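Local coordinates for protein 4-hydroxybenzoyl-CoA thioesterase (Pseudomonas sp. CBS3, PDB 1LO7) that hydrolyses 4-hydroxybenzoyl-CoA to 4-hydroxybenzoate and CoA, the last step in the conversion of 4-chlorobenzoate to 4-hydroxybenzoate, at residues A[62-67]-A[113-118]; A[33-38]-A[92-97]. One frame throughout, in Å; residues are numbered along the deposited sequence. Where two conformers were deposited one is given.

Contact 1: residues A[62-67]-A[113-118]. With 4CO (4-hydroxyphenacyl coenzyme A), chain B; EDO (1,2-ethanediol), chain D.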
ATOM      1  N   VAL A  62     -19.332  -4.434   1.833  1.00  8.59           N
ATOM      2  CA  VAL A  62     -19.846  -5.546   2.636  1.00  8.51           C
ATOM      3  C   VAL A  62     -19.580  -6.898   1.969  1.00  9.81           C
ATOM      4  O   VAL A  62     -19.523  -7.947   2.619  1.00 10.56           O
ATOM      5  CB  VAL A  62     -21.298  -5.436   3.076  1.00  9.61           C
ATOM      6  CG1 VAL A  62     -21.439  -4.168   3.930  1.00 10.39           C
ATOM      7  CG2 VAL A  62     -22.258  -5.275   1.895  1.00  9.03           C
ATOM      8  N   SER A  63     -19.403  -6.887   0.660  1.00  7.56           N
ATOM      9  CA  SER A  63     -19.151  -8.142  -0.010  1.00  9.60           C
ATOM     10  C   SER A  63     -18.482  -7.938  -1.351  1.00 11.20           C
ATOM     11  O   SER A  63     -18.625  -6.894  -1.969  1.00 12.49           O
ATOM     12  CB  SER A  63     -20.478  -8.857  -0.201  1.00 12.21           C
ATOM     13  OG  SER A  63     -20.244 -10.101  -0.827  1.00 23.44           O
ATOM     14  N   CYS A  64     -17.749  -8.911  -1.839  1.00  9.91           N
ATOM     15  CA  CYS A  64     -17.141  -8.727  -3.152  1.00 13.04           C
ATOM     16  C   CYS A  64     -16.981 -10.055  -3.898  1.00 16.42           C
ATOM     17  O   CYS A  64     -16.676 -11.076  -3.313  1.00 14.85           O
ATOM     18  CB  CYS A  64     -15.725  -8.111  -3.105  1.00 12.53           C
ATOM     19  SG  CYS A  64     -15.050  -7.844  -4.806  1.00 17.72           S
ATOM     20  N   ASN A  65     -17.161 -10.036  -5.202  1.00 12.83           N
ATOM     21  CA  ASN A  65     -16.942 -11.221  -6.010  1.00 12.27           C
ATOM     22  C   ASN A  65     -16.078 -10.731  -7.137  1.00 10.59           C
ATOM     23  O   ASN A  65     -16.515  -9.917  -7.939  1.00 13.31           O
ATOM     24  CB  ASN A  65     -18.244 -11.884  -6.556  1.00 16.90           C
ATOM     25  CG  ASN A  65     -17.921 -13.137  -7.360  1.00 75.69           C
ATOM     26  OD1 ASN A  65     -16.819 -13.327  -7.908  1.00 82.18           O
ATOM     27  ND2 ASN A  65     -18.910 -14.018  -7.425  1.00100.00           N
ATOM     28  N   ALA A  66     -14.860 -11.213  -7.190  1.00  9.77           N
ATOM     29  CA  ALA A  66     -13.910 -10.807  -8.189  1.00 10.38           C
ATOM     30  C   ALA A  66     -13.298 -11.987  -8.949  1.00 11.61           C
ATOM     31  O   ALA A  66     -13.111 -13.076  -8.422  1.00 12.48           O
ATOM     32  CB  ALA A  66     -12.761 -10.099  -7.469  1.00 12.36           C
ATOM     33  N   SER A  67     -12.957 -11.713 -10.198  1.00 10.05           N
ATOM     34  CA  SER A  67     -12.289 -12.693 -11.042  1.00 10.10           C
ATOM     35  C   SER A  67     -11.142 -12.023 -11.762  1.00 13.45           C
ATOM     36  O   SER A  67     -11.249 -10.886 -12.217  1.00 13.96           O
ATOM     37  CB  SER A  67     -13.255 -13.359 -12.000  0.50 16.83           C
ATOM     38  OG  SER A  67     -14.287 -13.966 -11.245  0.50 23.21           O
ATOM     39  N   ALA A 113     -15.038  -7.111 -11.009  1.00  9.75           N
ATOM     40  CA  ALA A 113     -15.482  -7.328  -9.663  1.00 12.31           C
ATOM     41  C   ALA A 113     -16.883  -6.733  -9.466  1.00 16.99           C
ATOM     42  O   ALA A 113     -17.187  -5.672 -10.019  1.00 12.85           O
ATOM     43  CB  ALA A 113     -14.539  -6.680  -8.633  1.00 12.63           C
ATOM     44  N   ASP A 114     -17.711  -7.451  -8.699  1.00 10.03           N
ATOM     45  CA  ASP A 114     -19.027  -6.986  -8.334  1.00  8.29           C
ATOM     46  C   ASP A 114     -18.884  -6.733  -6.846  1.00 11.75           C
ATOM     47  O   ASP A 114     -18.699  -7.672  -6.046  1.00 13.16           O
ATOM     48  CB  ASP A 114     -20.128  -8.005  -8.547  1.00  8.01           C
ATOM     49  CG  ASP A 114     -20.520  -8.032  -9.987  1.00 18.59           C
ATOM     50  OD1 ASP A 114     -20.219  -7.164 -10.765  1.00 15.23           O
ATOM     51  OD2 ASP A 114     -21.216  -9.074 -10.326  1.00 19.67           O
ATOM     52  N   GLU A 115     -18.954  -5.454  -6.468  1.00 12.05           N
ATOM     53  CA  GLU A 115     -18.845  -5.043  -5.075  1.00 10.87           C
ATOM     54  C   GLU A 115     -20.212  -4.716  -4.516  1.00 12.30           C
ATOM     55  O   GLU A 115     -21.003  -4.066  -5.197  1.00 13.81           O
ATOM     56  CB  GLU A 115     -17.972  -3.747  -4.921  1.00  8.16           C
ATOM     57  CG  GLU A 115     -16.505  -3.943  -5.366  1.00  7.65           C
ATOM     58  CD  GLU A 115     -15.717  -2.677  -5.164  1.00 17.63           C
ATOM     59  OE1 GLU A 115     -16.180  -1.577  -5.325  1.00 12.10           O
ATOM     60  OE2 GLU A 115     -14.464  -2.883  -4.832  1.00 15.29           O
ATOM     61  N   ILE A 116     -20.450  -5.137  -3.290  1.00  6.59           N
ATOM     62  CA  ILE A 116     -21.702  -4.809  -2.645  1.00  8.28           C
ATOM     63  C   ILE A 116     -21.337  -3.805  -1.563  1.00 10.42           C
ATOM     64  O   ILE A 116     -20.541  -4.096  -0.677  1.00  9.95           O
ATOM     65  CB  ILE A 116     -22.463  -5.989  -2.070  1.00 11.61           C
ATOM     66  CG1 ILE A 116     -22.727  -7.023  -3.206  1.00 12.44           C
ATOM     67  CG2 ILE A 116     -23.758  -5.442  -1.445  1.00  9.20           C
ATOM     68  CD1 ILE A 116     -23.703  -8.146  -2.823  1.00 13.12           C
ATOM     69  N   ARG A 117     -21.887  -2.592  -1.652  1.00  8.99           N
ATOM     70  CA  ARG A 117     -21.572  -1.579  -0.676  1.00  7.99           C
ATOM     71  C   ARG A 117     -22.843  -0.966  -0.110  1.00 12.41           C
ATOM     72  O   ARG A 117     -23.979  -1.260  -0.556  1.00 10.00           O
ATOM     73  CB  ARG A 117     -20.778  -0.472  -1.385  1.00  9.75           C
ATOM     74  CG  ARG A 117     -19.325  -0.851  -1.744  1.00 10.35           C
ATOM     75  CD  ARG A 117     -18.719   0.191  -2.671  1.00  7.69           C
ATOM     76  NE  ARG A 117     -17.374  -0.123  -3.190  1.00  9.32           N
ATOM     77  CZ  ARG A 117     -16.245   0.339  -2.647  1.00 11.58           C
ATOM     78  NH1 ARG A 117     -16.223   1.104  -1.531  1.00  9.05           N
ATOM     79  NH2 ARG A 117     -15.101   0.015  -3.258  1.00 10.53           N
ATOM     80  N   VAL A 118     -22.642  -0.092   0.870  1.00 11.62           N
ATOM     81  CA  VAL A 118     -23.772   0.602   1.485  1.00  8.57           C
ATOM     82  C   VAL A 118     -23.331   1.969   1.842  1.00  9.50           C
ATOM     83  O   VAL A 118     -22.142   2.192   2.057  1.00  9.55           O
ATOM     84  CB  VAL A 118     -24.177  -0.037   2.786  1.00  9.81           C
ATOM     85  CG1 VAL A 118     -24.643  -1.466   2.564  1.00 10.49           C
ATOM     86  CG2 VAL A 118     -23.063   0.052   3.830  1.00 10.90           C
TER
HETATM   87  N1A 4CO B 170     -23.640  -9.925   1.125  1.00 13.46           N
HETATM   88  C2A 4CO B 170     -24.643  -9.179   0.570  1.00 17.56           C
HETATM   89  N3A 4CO B 170     -25.257  -8.153   1.098  1.00 11.61           N
HETATM   90  C4A 4CO B 170     -24.777  -7.848   2.322  1.00 12.65           C
HETATM   91  C5A 4CO B 170     -23.780  -8.518   3.011  1.00 12.37           C
HETATM   92  C6A 4CO B 170     -23.181  -9.608   2.361  1.00 14.95           C
HETATM   93  N6A 4CO B 170     -22.216 -10.320   2.905  1.00 18.38           N
HETATM   94  N7A 4CO B 170     -23.558  -7.939   4.257  1.00 13.68           N
HETATM   95  C8A 4CO B 170     -24.436  -6.930   4.316  1.00 14.59           C
HETATM   96  N9A 4CO B 170     -25.207  -6.847   3.186  1.00 13.40           N
HETATM   97  C1D 4CO B 170     -26.327  -5.938   2.921  1.00 13.03           C
HETATM   98  C2D 4CO B 170     -27.550  -6.290   3.763  1.00 15.93           C
HETATM   99  O2D 4CO B 170     -28.274  -7.392   3.210  1.00 19.55           O
HETATM  100  C3D 4CO B 170     -28.337  -5.001   3.606  1.00 17.44           C
HETATM  101  O3D 4CO B 170     -28.768  -4.849   2.277  1.00 20.03           O
HETATM  102  P3D 4CO B 170     -30.261  -4.477   1.916  1.00 17.07           P
HETATM  103  O7A 4CO B 170     -31.012  -5.716   1.940  1.00 35.28           O
HETATM  104  O8A 4CO B 170     -30.782  -3.501   2.879  1.00 18.54           O
HETATM  105  O9A 4CO B 170     -30.241  -3.862   0.491  1.00 15.98           O
HETATM  106  C4D 4CO B 170     -27.199  -4.002   3.788  1.00 17.83           C
HETATM  107  O4D 4CO B 170     -25.975  -4.713   3.427  1.00 15.65           O
HETATM  108  C5D 4CO B 170     -27.081  -3.328   5.123  1.00 18.24           C
HETATM  109  O5D 4CO B 170     -26.679  -4.318   6.073  1.00 20.34           O
HETATM  110  P1A 4CO B 170     -27.471  -4.408   7.445  1.00 20.47           P
HETATM  111  O1A 4CO B 170     -26.945  -5.642   8.049  1.00 19.71           O
HETATM  112  O2A 4CO B 170     -28.903  -4.436   7.258  1.00 26.34           O
HETATM  113  O3A 4CO B 170     -27.172  -3.175   8.286  1.00 16.88           O
HETATM  114  P2A 4CO B 170     -26.036  -2.890   9.381  1.00 17.81           P
HETATM  115  O4A 4CO B 170     -26.129  -1.449   9.697  1.00 16.32           O
HETATM  116  O5A 4CO B 170     -26.343  -3.675  10.576  1.00 19.36           O
HETATM  117  O6A 4CO B 170     -24.555  -3.460   8.944  1.00 15.58           O
HETATM  118  CBP 4CO B 170     -22.452  -2.700   8.257  1.00 16.19           C
HETATM  119  CCP 4CO B 170     -23.925  -2.830   7.861  1.00 18.53           C
HETATM  120  CDP 4CO B 170     -22.296  -1.904   9.564  1.00 13.65           C
HETATM  121  CEP 4CO B 170     -21.658  -2.087   7.112  1.00 18.34           C
HETATM  122  CAP 4CO B 170     -21.873  -4.058   8.689  1.00 16.30           C
HETATM  123  OAP 4CO B 170     -22.025  -5.016   7.639  1.00 12.62           O
HETATM  124  C9P 4CO B 170     -20.351  -3.992   8.793  1.00 11.24           C
HETATM  125  O9P 4CO B 170     -19.826  -3.299   9.638  1.00 14.09           O
HETATM  126  N8P 4CO B 170     -19.582  -4.704   7.790  1.00 11.41           N
HETATM  127  C7P 4CO B 170     -18.152  -4.378   7.846  1.00 12.59           C
HETATM  128  C6P 4CO B 170     -17.794  -3.207   6.918  1.00 13.91           C
HETATM  129  C5P 4CO B 170     -16.272  -3.163   6.746  1.00 15.50           C
HETATM  130  O5P 4CO B 170     -15.503  -3.077   7.698  1.00 12.73           O
HETATM  131  N4P 4CO B 170     -15.863  -3.208   5.363  1.00  9.25           N
HETATM  132  C3P 4CO B 170     -14.427  -3.292   5.138  1.00  9.85           C
HETATM  133  C2P 4CO B 170     -13.747  -1.970   5.379  1.00 17.59           C
HETATM  134  S1P 4CO B 170     -14.712  -0.536   4.900  1.00 18.77           S
HETATM  135  O1B 4CO B 170     -12.471   0.501   2.762  1.00 14.50           O
HETATM  136  C1B 4CO B 170     -13.289   1.134   3.406  1.00 11.31           C
HETATM  137  C2B 4CO B 170     -14.099   2.161   2.740  1.00  7.93           C
HETATM  138  C3B 4CO B 170     -15.035   2.899   3.506  1.00  9.97           C
HETATM  139  C4B 4CO B 170     -15.795   3.892   2.893  1.00  8.40           C
HETATM  140  C5B 4CO B 170     -15.605   4.171   1.524  1.00 11.15           C
HETATM  141  O2B 4CO B 170     -16.317   5.216   0.899  1.00 11.52           O
HETATM  142  C6B 4CO B 170     -14.680   3.405   0.761  1.00  8.06           C
HETATM  143  C7B 4CO B 170     -13.919   2.392   1.376  1.00  8.78           C
HETATM  144  CB  4CO B 170     -13.513   0.855   4.845  1.00 11.04           C
HETATM  145  C1  EDO D 401     -18.081 -11.127 -12.123  1.00 31.65           C
HETATM  146  O1  EDO D 401     -18.121 -12.414 -12.722  1.00 55.48           O
HETATM  147  C2  EDO D 401     -16.922 -11.058 -11.161  1.00 33.35           C
HETATM  148  O2  EDO D 401     -16.507 -12.364 -10.780  1.00 49.11           O

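Contact 2: residues A[33-38]-A[92-97]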
ATOM      1  N   ALA A  33     -10.974   3.406  -5.816  1.00  9.15           N
ATOM      2  CA  ALA A  33     -10.912   4.758  -6.370  1.00  9.71           C
ATOM      3  C   ALA A  33     -11.978   4.888  -7.458  1.00  9.76           C
ATOM      4  O   ALA A  33     -12.655   5.916  -7.607  1.00 11.06           O
ATOM      5  CB  ALA A  33      -9.521   5.010  -6.976  1.00 10.75           C
ATOM      6  N   ALA A  34     -12.144   3.810  -8.253  1.00  9.07           N
ATOM      7  CA  ALA A  34     -13.151   3.889  -9.330  1.00  8.45           C
ATOM      8  C   ALA A  34     -14.567   3.989  -8.724  1.00 12.81           C
ATOM      9  O   ALA A  34     -15.452   4.624  -9.258  1.00 10.71           O
ATOM     10  CB  ALA A  34     -13.073   2.665 -10.233  1.00 10.01           C
ATOM     11  N   SER A  35     -14.800   3.321  -7.594  1.00  9.31           N
ATOM     12  CA  SER A  35     -16.123   3.370  -6.933  1.00  9.28           C
ATOM     13  C   SER A  35     -16.498   4.807  -6.527  1.00 12.09           C
ATOM     14  O   SER A  35     -17.625   5.292  -6.716  1.00 10.81           O
ATOM     15  CB  SER A  35     -16.078   2.498  -5.665  1.00 10.12           C
ATOM     16  OG  SER A  35     -17.228   2.704  -4.838  1.00 10.69           O
ATOM     17  N   ARG A  36     -15.521   5.485  -5.928  1.00  8.87           N
ATOM     18  CA  ARG A  36     -15.740   6.837  -5.446  1.00  7.73           C
ATOM     19  C   ARG A  36     -15.812   7.795  -6.618  1.00 13.94           C
ATOM     20  O   ARG A  36     -16.599   8.751  -6.595  1.00 12.24           O
ATOM     21  CB  ARG A  36     -14.629   7.262  -4.502  1.00  8.32           C
ATOM     22  CG  ARG A  36     -15.071   8.402  -3.582  1.00 10.92           C
ATOM     23  CD  ARG A  36     -13.976   8.768  -2.584  1.00 10.25           C
ATOM     24  NE  ARG A  36     -12.768   9.304  -3.267  1.00  9.57           N
ATOM     25  CZ  ARG A  36     -12.625  10.573  -3.667  1.00 10.34           C
ATOM     26  NH1 ARG A  36     -13.544  11.504  -3.471  1.00 11.07           N
ATOM     27  NH2 ARG A  36     -11.502  10.919  -4.288  1.00  9.53           N
ATOM     28  N   ASN A  37     -14.958   7.546  -7.620  1.00 10.85           N
ATOM     29  CA  ASN A  37     -14.930   8.374  -8.817  1.00 10.77           C
ATOM     30  C   ASN A  37     -16.312   8.374  -9.491  1.00 16.85           C
ATOM     31  O   ASN A  37     -16.787   9.391 -10.065  1.00 12.79           O
ATOM     32  CB  ASN A  37     -13.849   7.847  -9.805  1.00  9.35           C
ATOM     33  CG  ASN A  37     -13.827   8.694 -11.099  1.00 10.71           C
ATOM     34  OD1 ASN A  37     -13.337   9.854 -11.087  1.00 14.62           O
ATOM     35  ND2 ASN A  37     -14.365   8.154 -12.181  1.00 12.30           N
ATOM     36  N   TYR A  38     -16.966   7.195  -9.447  1.00 11.44           N
ATOM     37  CA  TYR A  38     -18.302   7.064 -10.045  1.00  8.45           C
ATOM     38  C   TYR A  38     -19.237   8.034  -9.366  1.00 12.39           C
ATOM     39  O   TYR A  38     -19.910   8.815 -10.007  1.00 11.28           O
ATOM     40  CB  TYR A  38     -18.813   5.632  -9.801  1.00 10.34           C
ATOM     41  CG  TYR A  38     -20.247   5.425 -10.202  1.00 10.26           C
ATOM     42  CD1 TYR A  38     -20.589   5.104 -11.520  1.00 13.56           C
ATOM     43  CD2 TYR A  38     -21.259   5.537  -9.248  1.00 14.54           C
ATOM     44  CE1 TYR A  38     -21.923   4.903 -11.888  1.00 16.19           C
ATOM     45  CE2 TYR A  38     -22.600   5.340  -9.589  1.00 15.89           C
ATOM     46  CZ  TYR A  38     -22.919   5.028 -10.912  1.00 18.39           C
ATOM     47  OH  TYR A  38     -24.245   4.847 -11.208  1.00 19.36           O
ATOM     48  N   PHE A  92     -26.165  -1.736  -2.499  1.00 10.09           N
ATOM     49  CA  PHE A  92     -26.194  -1.617  -3.942  1.00  9.83           C
ATOM     50  C   PHE A  92     -25.021  -2.456  -4.479  1.00 12.74           C
ATOM     51  O   PHE A  92     -24.015  -2.676  -3.776  1.00 10.54           O
ATOM     52  CB  PHE A  92     -26.164  -0.143  -4.398  1.00  9.19           C
ATOM     53  CG  PHE A  92     -24.914   0.605  -3.942  1.00 10.97           C
ATOM     54  CD1 PHE A  92     -24.917   1.367  -2.763  1.00 12.67           C
ATOM     55  CD2 PHE A  92     -23.716   0.544  -4.673  1.00 12.70           C
ATOM     56  CE1 PHE A  92     -23.773   2.043  -2.321  1.00 11.45           C
ATOM     57  CE2 PHE A  92     -22.566   1.223  -4.247  1.00 12.91           C
ATOM     58  CZ  PHE A  92     -22.591   1.984  -3.069  1.00 12.01           C
ATOM     59  N   VAL A  93     -25.169  -2.902  -5.701  1.00 10.54           N
ATOM     60  CA  VAL A  93     -24.152  -3.716  -6.328  1.00 10.58           C
ATOM     61  C   VAL A  93     -23.488  -2.820  -7.327  1.00 12.33           C
ATOM     62  O   VAL A  93     -24.146  -2.279  -8.210  1.00 11.99           O
ATOM     63  CB  VAL A  93     -24.768  -4.947  -7.037  1.00 10.65           C
ATOM     64  CG1 VAL A  93     -23.652  -5.738  -7.738  1.00 13.00           C
ATOM     65  CG2 VAL A  93     -25.557  -5.883  -6.092  1.00 12.75           C
ATOM     66  N   GLN A  94     -22.175  -2.646  -7.148  1.00  8.95           N
ATOM     67  CA  GLN A  94     -21.388  -1.815  -8.036  1.00 11.25           C
ATOM     68  C   GLN A  94     -20.431  -2.738  -8.828  1.00 13.93           C
ATOM     69  O   GLN A  94     -19.608  -3.454  -8.252  1.00 11.97           O
ATOM     70  CB  GLN A  94     -20.582  -0.737  -7.255  1.00 11.66           C
ATOM     71  CG  GLN A  94     -20.066   0.406  -8.131  1.00 11.94           C
ATOM     72  CD  GLN A  94     -19.563   1.573  -7.275  1.00 10.26           C
ATOM     73  OE1 GLN A  94     -19.670   2.750  -7.661  1.00 13.38           O
ATOM     74  NE2 GLN A  94     -19.037   1.264  -6.107  1.00  8.36           N
ATOM     75  N   ARG A  95     -20.578  -2.711 -10.132  1.00  8.08           N
ATOM     76  CA  ARG A  95     -19.760  -3.549 -10.989  1.00  9.61           C
ATOM     77  C   ARG A  95     -18.629  -2.757 -11.624  1.00 17.07           C
ATOM     78  O   ARG A  95     -18.816  -1.609 -12.075  1.00 12.95           O
ATOM     79  CB  ARG A  95     -20.618  -4.176 -12.107  1.00 12.24           C
ATOM     80  CG  ARG A  95     -19.733  -4.848 -13.194  1.00 19.15           C
ATOM     81  CD  ARG A  95     -20.517  -5.800 -14.086  1.00 23.80           C
ATOM     82  NE  ARG A  95     -21.000  -6.933 -13.312  1.00 21.11           N
ATOM     83  CZ  ARG A  95     -21.724  -7.912 -13.836  1.00 28.38           C
ATOM     84  NH1 ARG A  95     -22.072  -7.919 -15.121  1.00 22.14           N
ATOM     85  NH2 ARG A  95     -22.110  -8.893 -13.058  1.00 18.95           N
ATOM     86  N   HIS A  96     -17.437  -3.393 -11.659  1.00 12.17           N
ATOM     87  CA  HIS A  96     -16.275  -2.780 -12.262  1.00 11.53           C
ATOM     88  C   HIS A  96     -15.640  -3.733 -13.274  1.00 16.40           C
ATOM     89  O   HIS A  96     -15.383  -4.890 -12.937  1.00 17.75           O
ATOM     90  CB  HIS A  96     -15.188  -2.427 -11.258  1.00 12.33           C
ATOM     91  CG  HIS A  96     -15.614  -1.681 -10.042  1.00 10.10           C
ATOM     92  ND1 HIS A  96     -15.704  -0.316 -10.044  1.00 12.01           N
ATOM     93  CD2 HIS A  96     -15.893  -2.144  -8.803  1.00  9.33           C
ATOM     94  CE1 HIS A  96     -16.058   0.040  -8.821  1.00 11.09           C
ATOM     95  NE2 HIS A  96     -16.206  -1.047  -8.055  1.00 10.51           N
ATOM     96  N   SER A  97     -15.416  -3.264 -14.502  1.00  9.19           N
ATOM     97  CA  SER A  97     -14.760  -4.088 -15.519  1.00 12.87           C
ATOM     98  C   SER A  97     -13.429  -3.422 -15.849  1.00 15.11           C
ATOM     99  O   SER A  97     -13.391  -2.226 -16.199  1.00 12.50           O
ATOM    100  CB  SER A  97     -15.620  -4.237 -16.746  1.00 17.93           C
ATOM    101  OG  SER A  97     -16.860  -4.796 -16.305  1.00 25.19           O
TER

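Contact 1: residues A[62-67]-A[113-118]
V62 and I116, whose CG2 atoms meet at 3.7 Å, flank the adenine of bound 4-hydroxyphenacyl-CoA. V62 takes one face: its CB stands above rim atom N7A, 3.6 Å away, and its CG2 over the five-membered ring. CB of S63 lies on the same side, just beyond the rim at N1A (3.6 Å), and I116 reaches the C2A edge with CD1. The R117 guanidinium, by contrast, is engaged at its edge, where E115 OE1 and ligand ring atom C6B both lie in its plane; NH1 is 3.6 Å from C6B.

The two strands run antiparallel (179°). S63–I116 and N65–D114 are hydrogen-bonded pairs, C64–E115 and A66–A113 non-hydrogen-bonded ones. At V62 the regularity breaks into a classic beta bulge: I116 O accepts from V62 N at 2.8 Å and more loosely from S63 N at 3.3 Å, so two residues face I116. Branched aliphatic chains and a small serine suit a flat base. S63 OG, anti to its backbone N (chi1 -179°), bonds to A66 O of the second subunit, whose strand continues the sheet. On the opposite face, slender C64, A66 and A113 pack together, and A113 and E115 touch helix 25-41.

R117, extended from CG to NE, grips E115 side-on: NE and NH2 each reach OE1 at 2.8 Å, from the same side of the carboxylate plane. H96 NE2 also bonds to OE1, D32 takes NH2, and T59 O takes NH1. With two carboxylates beside it, the buried arginine's charge is probably balanced, and its orientation is fixed where it borders the ligand's aromatic ring.

Contact 2: residues A[33-38]-A[92-97]
Helix 33-38 passes over strand 92-97 with an axis separation of 9.7 Å and an angle of 117° between their directions, bringing S35 nearest to Q94 (CA–CA 7.5 Å) and A34 nearest to H96. Small residues, A34 and S35, occupy the closest approach, with Y38 one turn on: the bond from CA to CB points toward the strand in A34, and S35 adds a single hydroxyl. Larger side chains rise from the strand to meet them, Q94 and H96 alternating along it with residues that face the other way.

The H96 imidazole turns its carbon CE1 to the helix, 3.7 Å from S35 N, with S35 CA in the plane of the ring at its edge. Both ring nitrogens have partners elsewhere, ND1 in T82 and NE2 in E115. A34 CB comes within 4.0 Å of ND1; the methyl is small enough to let helix and imidazole lie this close.

This is the core of the hot dog fold, in which the long helix 25-41 is the sausage and the curved antiparallel sheet is the bun. Q94 reaches across with its chain extended beyond CG, which is itself anti to the backbone N (chi1 -163°). Its amide arrives beside S35 CB and OG. The Q94 and Y38 side chains run past each other in opposite directions, with amide and phenol ring planes 87° apart. The amide end meets the ring obliquely near CD2, and Y38 also touches I84 and I5. On the side of the helix turned from the strand, R36 forms salt bridges with D75 and E12 of the third subunit.

The two contacts, with centres about 9 Å apart, share one sheet: strand 113-118 of contact 1 lies beside strand 92-97 of contact 2, joined by a probable hydrogen bond from Q94 N to E115 O at 2.7 Å. On the face turned from the helix, D114 OD1 makes a salt bridge to R95 NE at 2.7 Å. On the helix side R117 of contact 1 packs on contact 2, its NE 3.3 Å from S35 OG. Contact 1 borders the ligand directly, from adenine to hydroxyphenyl ring, while contact 2 stands behind it, the S35 side chain lying about 6 Å from the ligand and about 4 Å from that of substrate-binding T59.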